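Local atomic coordinates of putative O-acetylhomoserine (Thiol)-lyase (Campylobacter jejuni, PDB entry 4OC9), a protein that probably makes homocysteine from O-acetylhomoserine and sulfide as a pyridoxal-phosphate-dependent enzyme of the trans-sulfuration family. Residues K107-T112 and L154-I159; I149-L154 and S178-T183. All blocks are in the same frame, centred on the assembly; numbering follows the deposited sequence.

Interaction 1 of 2, residues K107-T112 and L154-I159; sequences KIYGGT and LSNPQI
Lys107 reaches over to Gln158 with an extended side chain, and its NZ gives a hydrogen bond of 2.8 Å to Gln158 OE1. The amine sits to one side of the carbonyl, at a C=O...N angle of 123° and tilted 21° out of the amide plane. The amide oxygen also rests against the methylenes of the lysine, 3.2 Å from both Lys107 CD and CE. With CG anti to its backbone N, the glutamine chain runs on extended to the amide. Asp133, in a salt bridge, and Tyr326 OH also bind Lys107 NZ, so its positive charge is probably shared among several oxygens.

Asn156 contributes the other large part of the interface. Its side chain lies beside that of Tyr109, both pointing the same way, with ND2 3.9 Å from Tyr109 CD1 and the amide plane turned 51° from the ring. The phenol OH bonds to Arg56 of the second subunit. Between these two pairs, CB of Ser155 packs 3.3 Å from the carbonyl O of Lys107, while its OG is bonded to Ala160 N.

A cis peptide links Asn156 to Pro157, which touches Arg403. Tyr109 is the N-cap residue of helix 110-119. The contact joins the turns that follow two neighbouring parallel strands, 101-105 and 146-152, at the C-terminal ends of the parallel strands of the large sheet of a PLP-dependent transferase of the aspartate aminotransferase fold.

Interaction 2 of 2, residues I149-L154 and S178-T183; sequences IFFESL and SICDNT
Ile149 O receives the backbone N of Ile179 at 2.8 Å, the first of four hydrogen bonds that zip two parallel strands together. Ile179 O then accepts from Phe151 N, Phe151 O from Asp181 N, and Asp181 O from Ser153 N. Beyond the strand ends Ser153 OG donates to Asn182 OD1 at 2.7 Å, in the amide plane and on a lone pair.

On the face carrying Phe150, Glu152, Ile179 and Asp181, CG2 of Ile179 meets the Phe150 ring at CD2 (3.5 Å), and the Asp181 CB lies 4.0 Å from its CZ. Glu152 and Asp181 run side by side, CG to CB 3.7 Å, with carboxylate planes 51° apart. Their OE2 and OD2 are 4.1 Å apart, and a water lies 2.7 Å from each, at the edge of the Phe150 ring. Tyr109 N donates to Glu152 OE2 and Asn156 N to Glu152 OE1. On the other face, CB of Cys180 makes an off-centre CH-pi contact with the Phe151 ring, and its SG approaches obliquely, 4.5 Å from the ring centroid.

With CG anti to its backbone N (chi1 -180°), Asp181 holds its carboxylate where OD1 accepts from both Thr183 N, closing an Asx turn, and Thr183 OG1, two donors on one oxygen that should limit the carboxylate's rotation. OD2 lies close to N1 of the modified lysine at position 206, consistent with the aspartate that faces the pyridine nitrogen in fold-type I PLP enzymes. The strands belong to a beta-alpha-beta unit whose helix 164-174 packs on Ile149 and Phe151.

Overall arrangement
From the N terminus the chain leaves strand 101-105, enters 107-112 and starts helix 110-119; after strand 126-130 it returns through strand 146-152, and interaction 1 closes this excursion in the loop after that strand. Interaction 2 closes a shorter loop, from 149-154 through helix 164-174 to 178-183. The two cross along the chain, since 149-153 lies between the segments of interaction 1 and 155-159 between those of interaction 2, with Leu154 shared. Phe150 and Thr112 also pack together between them. Strand 146-152 thus stands between strands 101-105 and 177-181, tying the loops at its end to the centre of the seven-stranded sheet.

Interaction 1 of 2, residues K107-T112 and L154-I159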
ATOM      1  N   LYS D 107      -9.391  31.194 -18.356  1.00 22.74           N
ATOM      2  CA  LYS D 107      -8.420  30.215 -18.860  1.00 22.86           C
ATOM      3  C   LYS D 107      -7.917  29.284 -17.725  1.00 22.07           C
ATOM      4  O   LYS D 107      -6.878  29.536 -17.115  1.00 17.50           O
ATOM      5  CB  LYS D 107      -7.254  30.887 -19.584  1.00 23.25           C
ATOM      6  CG  LYS D 107      -7.699  31.690 -20.788  1.00 23.12           C
ATOM      7  CD  LYS D 107      -6.545  32.224 -21.605  1.00 23.26           C
ATOM      8  CE  LYS D 107      -7.090  33.080 -22.709  1.00 22.43           C
ATOM      9  NZ  LYS D 107      -6.025  33.506 -23.641  1.00 24.33           N
ATOM     10  N   ILE D 108      -8.719  28.251 -17.456  1.00 19.63           N
ATOM     11  CA  ILE D 108      -8.419  27.270 -16.430  1.00 17.92           C
ATOM     12  C   ILE D 108      -8.830  25.854 -16.815  1.00 19.23           C
ATOM     13  O   ILE D 108      -9.422  25.624 -17.875  1.00 16.13           O
ATOM     14  CB  ILE D 108      -9.104  27.582 -15.103  1.00 16.73           C
ATOM     15  CG1 ILE D 108     -10.631  27.563 -15.277  1.00 17.77           C
ATOM     16  CG2 ILE D 108      -8.593  28.904 -14.571  1.00 18.30           C
ATOM     17  CD1 ILE D 108     -11.411  27.864 -14.009  1.00 18.24           C
ATOM     18  N   TYR D 109      -8.487  24.925 -15.920  1.00 19.77           N
ATOM     19  CA  TYR D 109      -8.798  23.535 -16.080  1.00 21.98           C
ATOM     20  C   TYR D 109     -10.297  23.380 -16.208  1.00 18.67           C
ATOM     21  O   TYR D 109     -11.055  23.935 -15.426  1.00 20.06           O
ATOM     22  CB  TYR D 109      -8.188  22.708 -14.915  1.00 25.18           C
ATOM     23  CG  TYR D 109      -8.609  21.264 -14.907  1.00 25.73           C
ATOM     24  CD1 TYR D 109      -8.183  20.387 -15.888  1.00 25.75           C
ATOM     25  CD2 TYR D 109      -9.372  20.757 -13.856  1.00 28.88           C
ATOM     26  CE1 TYR D 109      -8.562  19.053 -15.869  1.00 30.96           C
ATOM     27  CE2 TYR D 109      -9.750  19.426 -13.816  1.00 31.46           C
ATOM     28  CZ  TYR D 109      -9.350  18.568 -14.820  1.00 31.94           C
ATOM     29  OH  TYR D 109      -9.736  17.244 -14.767  1.00 28.69           O
ATOM     30  N   GLY D 110     -10.697  22.623 -17.225  1.00 17.83           N
ATOM     31  CA  GLY D 110     -12.100  22.360 -17.534  1.00 16.10           C
ATOM     32  C   GLY D 110     -12.934  21.931 -16.355  1.00 16.39           C
ATOM     33  O   GLY D 110     -14.064  22.411 -16.156  1.00 16.25           O
ATOM     34  N   GLY D 111     -12.396  21.012 -15.573  1.00 15.99           N
ATOM     35  CA  GLY D 111     -13.099  20.538 -14.403  1.00 16.30           C
ATOM     36  C   GLY D 111     -13.324  21.682 -13.425  1.00 16.04           C
ATOM     37  O   GLY D 111     -14.424  21.845 -12.892  1.00 17.65           O
ATOM     38  N   THR D 112     -12.301  22.489 -13.186  1.00 16.38           N
ATOM     39  CA  THR D 112     -12.435  23.596 -12.249  1.00 19.44           C
ATOM     40  C   THR D 112     -13.449  24.611 -12.791  1.00 21.03           C
ATOM     41  O   THR D 112     -14.144  25.308 -12.030  1.00 25.42           O
ATOM     42  CB  THR D 112     -11.101  24.317 -12.045  1.00 20.15           C
ATOM     43  OG1 THR D 112     -10.084  23.365 -11.723  1.00 27.42           O
ATOM     44  CG2 THR D 112     -11.199  25.343 -10.938  1.00 20.26           C
ATOM     45  N   LEU D 154      -0.018  28.921 -14.670  1.00 15.83           N
ATOM     46  CA  LEU D 154       0.320  28.453 -16.016  1.00 16.90           C
ATOM     47  C   LEU D 154      -0.895  27.618 -16.333  1.00 16.94           C
ATOM     48  O   LEU D 154      -1.075  26.535 -15.786  1.00 17.92           O
ATOM     49  CB  LEU D 154       1.610  27.666 -15.913  1.00 18.34           C
ATOM     50  CG  LEU D 154       2.161  27.069 -17.161  1.00 21.70           C
ATOM     51  CD1 LEU D 154       2.326  28.151 -18.197  1.00 26.13           C
ATOM     52  CD2 LEU D 154       3.502  26.409 -16.828  1.00 23.96           C
ATOM     53  N   SER D 155      -1.742  28.129 -17.205  1.00 20.47           N
ATOM     54  CA  SER D 155      -3.023  27.453 -17.504  1.00 22.49           C
ATOM     55  C   SER D 155      -3.022  26.190 -18.311  1.00 22.09           C
ATOM     56  O   SER D 155      -2.150  25.972 -19.123  1.00 20.72           O
ATOM     57  CB  SER D 155      -4.019  28.395 -18.183  1.00 20.46           C
ATOM     58  OG  SER D 155      -3.633  28.701 -19.504  1.00 19.98           O
ATOM     59  N   ASN D 156      -4.070  25.407 -18.064  1.00 22.64           N
ATOM     60  CA  ASN D 156      -4.324  24.127 -18.687  1.00 24.70           C
ATOM     61  C   ASN D 156      -5.592  24.208 -19.531  1.00 27.58           C
ATOM     62  O   ASN D 156      -6.674  24.271 -18.976  1.00 41.35           O
ATOM     63  CB  ASN D 156      -4.441  23.093 -17.582  1.00 22.40           C
ATOM     64  CG  ASN D 156      -4.691  21.682 -18.100  1.00 23.14           C
ATOM     65  OD1 ASN D 156      -5.115  21.492 -19.219  1.00 22.03           O
ATOM     66  ND2 ASN D 156      -4.514  20.701 -17.228  1.00 19.61           N
ATOM     67  N   PRO D 157      -5.500  23.990 -20.845  1.00 30.46           N
ATOM     68  CA  PRO D 157      -4.408  23.629 -21.733  1.00 30.48           C
ATOM     69  C   PRO D 157      -3.786  24.712 -22.568  1.00 29.12           C
ATOM     70  O   PRO D 157      -2.968  24.376 -23.446  1.00 19.73           O
ATOM     71  CB  PRO D 157      -5.124  22.728 -22.729  1.00 29.83           C
ATOM     72  CG  PRO D 157      -6.370  23.489 -22.963  1.00 31.37           C
ATOM     73  CD  PRO D 157      -6.740  24.116 -21.621  1.00 32.62           C
ATOM     74  N   GLN D 158      -4.197  25.965 -22.375  1.00 30.54           N
ATOM     75  CA  GLN D 158      -3.600  27.051 -23.194  1.00 31.76           C
ATOM     76  C   GLN D 158      -2.149  27.420 -22.840  1.00 28.31           C
ATOM     77  O   GLN D 158      -1.452  27.979 -23.649  1.00 27.77           O
ATOM     78  CB  GLN D 158      -4.408  28.325 -23.413  1.00 38.26           C
ATOM     79  CG  GLN D 158      -3.855  29.050 -24.632  1.00 40.59           C
ATOM     80  CD  GLN D 158      -4.459  30.413 -24.842  1.00 45.15           C
ATOM     81  OE1 GLN D 158      -5.432  30.775 -24.178  1.00 52.89           O
ATOM     82  NE2 GLN D 158      -3.904  31.176 -25.771  1.00 43.51           N
ATOM     83  N   ILE D 159      -1.702  27.077 -21.647  1.00 25.82           N
ATOM     84  CA  ILE D 159      -0.358  27.401 -21.196  1.00 22.30           C
ATOM     85  C   ILE D 159      -0.317  28.934 -21.110  1.00 20.90           C
ATOM     86  O   ILE D 159       0.616  29.583 -21.527  1.00 16.20           O
ATOM     87  CB  ILE D 159       0.763  26.849 -22.084  1.00 23.83           C
ATOM     88  CG1 ILE D 159       0.644  25.339 -22.350  1.00 30.14           C
ATOM     89  CG2 ILE D 159       2.109  27.033 -21.431  1.00 21.76           C
ATOM     90  CD1 ILE D 159      -0.446  24.963 -23.307  1.00 33.78           C
TER

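Interaction 2 of 2, residues I149-L154 and S178-T183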
ATOM      1  N   ILE D 149     -10.643  35.427  -5.818  1.00 20.11           N
ATOM      2  CA  ILE D 149     -10.144  35.680  -7.178  1.00 19.81           C
ATOM      3  C   ILE D 149      -9.302  34.435  -7.501  1.00 21.15           C
ATOM      4  O   ILE D 149      -8.241  34.226  -6.896  1.00 18.06           O
ATOM      5  CB  ILE D 149      -9.337  36.960  -7.257  1.00 19.47           C
ATOM      6  CG1 ILE D 149     -10.264  38.159  -6.957  1.00 20.41           C
ATOM      7  CG2 ILE D 149      -8.750  37.079  -8.641  1.00 20.03           C
ATOM      8  CD1 ILE D 149      -9.580  39.509  -6.890  1.00 21.12           C
ATOM      9  N   PHE D 150      -9.821  33.609  -8.419  1.00 19.57           N
ATOM     10  CA  PHE D 150      -9.193  32.362  -8.787  1.00 20.02           C
ATOM     11  C   PHE D 150      -8.598  32.322 -10.163  1.00 20.89           C
ATOM     12  O   PHE D 150      -9.238  32.730 -11.125  1.00 21.06           O
ATOM     13  CB  PHE D 150     -10.234  31.251  -8.708  1.00 20.98           C
ATOM     14  CG  PHE D 150      -9.661  29.871  -8.891  1.00 20.53           C
ATOM     15  CD1 PHE D 150      -9.505  29.329 -10.153  1.00 20.90           C
ATOM     16  CD2 PHE D 150      -9.289  29.115  -7.790  1.00 20.55           C
ATOM     17  CE1 PHE D 150      -8.960  28.075 -10.316  1.00 18.39           C
ATOM     18  CE2 PHE D 150      -8.744  27.854  -7.955  1.00 19.57           C
ATOM     19  CZ  PHE D 150      -8.576  27.340  -9.222  1.00 17.49           C
ATOM     20  N   PHE D 151      -7.371  31.809 -10.238  1.00 17.13           N
ATOM     21  CA  PHE D 151      -6.672  31.704 -11.508  1.00 16.97           C
ATOM     22  C   PHE D 151      -5.540  30.687 -11.423  1.00 16.80           C
ATOM     23  O   PHE D 151      -5.177  30.226 -10.331  1.00 16.96           O
ATOM     24  CB  PHE D 151      -6.051  33.040 -11.888  1.00 16.47           C
ATOM     25  CG  PHE D 151      -4.949  33.466 -10.975  1.00 15.03           C
ATOM     26  CD1 PHE D 151      -5.227  34.100  -9.791  1.00 15.67           C
ATOM     27  CD2 PHE D 151      -3.639  33.285 -11.326  1.00 15.81           C
ATOM     28  CE1 PHE D 151      -4.206  34.534  -8.965  1.00 17.05           C
ATOM     29  CE2 PHE D 151      -2.605  33.708 -10.501  1.00 16.23           C
ATOM     30  CZ  PHE D 151      -2.891  34.329  -9.309  1.00 15.06           C
ATOM     31  N   GLU D 152      -4.998  30.343 -12.579  1.00 15.68           N
ATOM     32  CA  GLU D 152      -3.891  29.401 -12.665  1.00 15.98           C
ATOM     33  C   GLU D 152      -2.626  30.180 -13.048  1.00 17.33           C
ATOM     34  O   GLU D 152      -2.686  31.179 -13.790  1.00 20.66           O
ATOM     35  CB  GLU D 152      -4.182  28.288 -13.654  1.00 16.73           C
ATOM     36  CG  GLU D 152      -5.279  27.349 -13.196  1.00 18.54           C
ATOM     37  CD  GLU D 152      -5.651  26.248 -14.187  1.00 19.16           C
ATOM     38  OE1 GLU D 152      -4.980  26.125 -15.227  1.00 24.49           O
ATOM     39  OE2 GLU D 152      -6.658  25.544 -13.934  1.00 17.46           O
ATOM     40  N   SER D 153      -1.499  29.760 -12.500  1.00 16.76           N
ATOM     41  CA  SER D 153      -0.234  30.406 -12.777  1.00 16.15           C
ATOM     42  C   SER D 153       0.192  30.146 -14.228  1.00 16.03           C
ATOM     43  O   SER D 153       0.682  31.035 -14.913  1.00 17.70           O
ATOM     44  CB  SER D 153       0.849  29.921 -11.800  1.00 15.75           C
ATOM     45  OG  SER D 153       1.105  28.521 -11.888  1.00 15.63           O
ATOM     46  N   LEU D 154      -0.018  28.921 -14.670  1.00 15.83           N
ATOM     47  CA  LEU D 154       0.320  28.453 -16.016  1.00 16.90           C
ATOM     48  C   LEU D 154      -0.895  27.618 -16.333  1.00 16.94           C
ATOM     49  O   LEU D 154      -1.075  26.535 -15.786  1.00 17.92           O
ATOM     50  CB  LEU D 154       1.610  27.666 -15.913  1.00 18.34           C
ATOM     51  CG  LEU D 154       2.161  27.069 -17.161  1.00 21.70           C
ATOM     52  CD1 LEU D 154       2.326  28.151 -18.197  1.00 26.13           C
ATOM     53  CD2 LEU D 154       3.502  26.409 -16.828  1.00 23.96           C
ATOM     54  N   SER D 178      -6.765  36.002  -2.774  1.00 16.48           N
ATOM     55  CA  SER D 178      -6.426  35.505  -4.103  1.00 15.76           C
ATOM     56  C   SER D 178      -5.996  34.046  -3.997  1.00 16.26           C
ATOM     57  O   SER D 178      -5.200  33.682  -3.118  1.00 12.30           O
ATOM     58  CB  SER D 178      -5.279  36.295  -4.721  1.00 17.43           C
ATOM     59  OG  SER D 178      -4.084  36.158  -3.955  1.00 20.52           O
ATOM     60  N   ILE D 179      -6.529  33.227  -4.903  1.00 17.21           N
ATOM     61  CA  ILE D 179      -6.231  31.792  -4.978  1.00 17.38           C
ATOM     62  C   ILE D 179      -5.536  31.432  -6.287  1.00 17.24           C
ATOM     63  O   ILE D 179      -6.096  31.653  -7.372  1.00 19.04           O
ATOM     64  CB  ILE D 179      -7.502  30.922  -4.971  1.00 18.11           C
ATOM     65  CG1 ILE D 179      -8.305  31.142  -3.701  1.00 18.83           C
ATOM     66  CG2 ILE D 179      -7.100  29.456  -5.064  1.00 19.37           C
ATOM     67  CD1 ILE D 179      -9.662  30.455  -3.708  1.00 19.36           C
ATOM     68  N   CYS D 180      -4.320  30.891  -6.201  1.00 15.41           N
ATOM     69  CA  CYS D 180      -3.571  30.491  -7.375  1.00 13.18           C
ATOM     70  C   CYS D 180      -3.363  28.980  -7.446  1.00 12.30           C
ATOM     71  O   CYS D 180      -2.790  28.408  -6.554  1.00 13.21           O
ATOM     72  CB  CYS D 180      -2.189  31.160  -7.389  1.00 13.37           C
ATOM     73  SG  CYS D 180      -1.133  30.695  -8.800  1.00 12.77           S
ATOM     74  N   ASP D 181      -3.777  28.377  -8.552  1.00 11.82           N
ATOM     75  CA  ASP D 181      -3.607  26.966  -8.814  1.00 11.92           C
ATOM     76  C   ASP D 181      -2.244  26.895  -9.509  1.00 12.09           C
ATOM     77  O   ASP D 181      -2.094  27.259 -10.682  1.00 13.19           O
ATOM     78  CB  ASP D 181      -4.750  26.457  -9.670  1.00 11.88           C
ATOM     79  CG  ASP D 181      -4.651  24.979  -9.991  1.00 10.77           C
ATOM     80  OD1 ASP D 181      -3.518  24.458 -10.177  1.00 11.02           O
ATOM     81  OD2 ASP D 181      -5.720  24.345 -10.101  1.00  9.41           O
ATOM     82  N   ASN D 182      -1.239  26.413  -8.778  1.00 12.03           N
ATOM     83  CA  ASN D 182       0.150  26.346  -9.301  1.00 11.81           C
ATOM     84  C   ASN D 182       0.550  24.927  -9.698  1.00 11.61           C
ATOM     85  O   ASN D 182       1.740  24.591  -9.739  1.00 10.44           O
ATOM     86  CB  ASN D 182       1.078  26.848  -8.180  1.00 11.85           C
ATOM     87  CG  ASN D 182       2.440  27.259  -8.668  1.00 12.44           C
ATOM     88  OD1 ASN D 182       2.555  27.814  -9.733  1.00 14.85           O
ATOM     89  ND2 ASN D 182       3.472  27.063  -7.852  1.00 11.94           N
ATOM     90  N   THR D 183      -0.440  24.102 -10.020  1.00 11.06           N
ATOM     91  CA  THR D 183      -0.210  22.709 -10.396  1.00 10.78           C
ATOM     92  C   THR D 183       0.787  22.439 -11.487  1.00 11.98           C
ATOM     93  O   THR D 183       1.747  21.675 -11.319  1.00 13.85           O
ATOM     94  CB  THR D 183      -1.510  22.068 -10.880  1.00 10.79           C
ATOM     95  OG1 THR D 183      -2.506  22.088  -9.830  1.00 11.35           O
ATOM     96  CG2 THR D 183      -1.253  20.657 -11.297  1.00  9.94           C
TER
HETATM   97  O   HOH W   1      -7.802  24.658 -11.713  1.00 18.67           O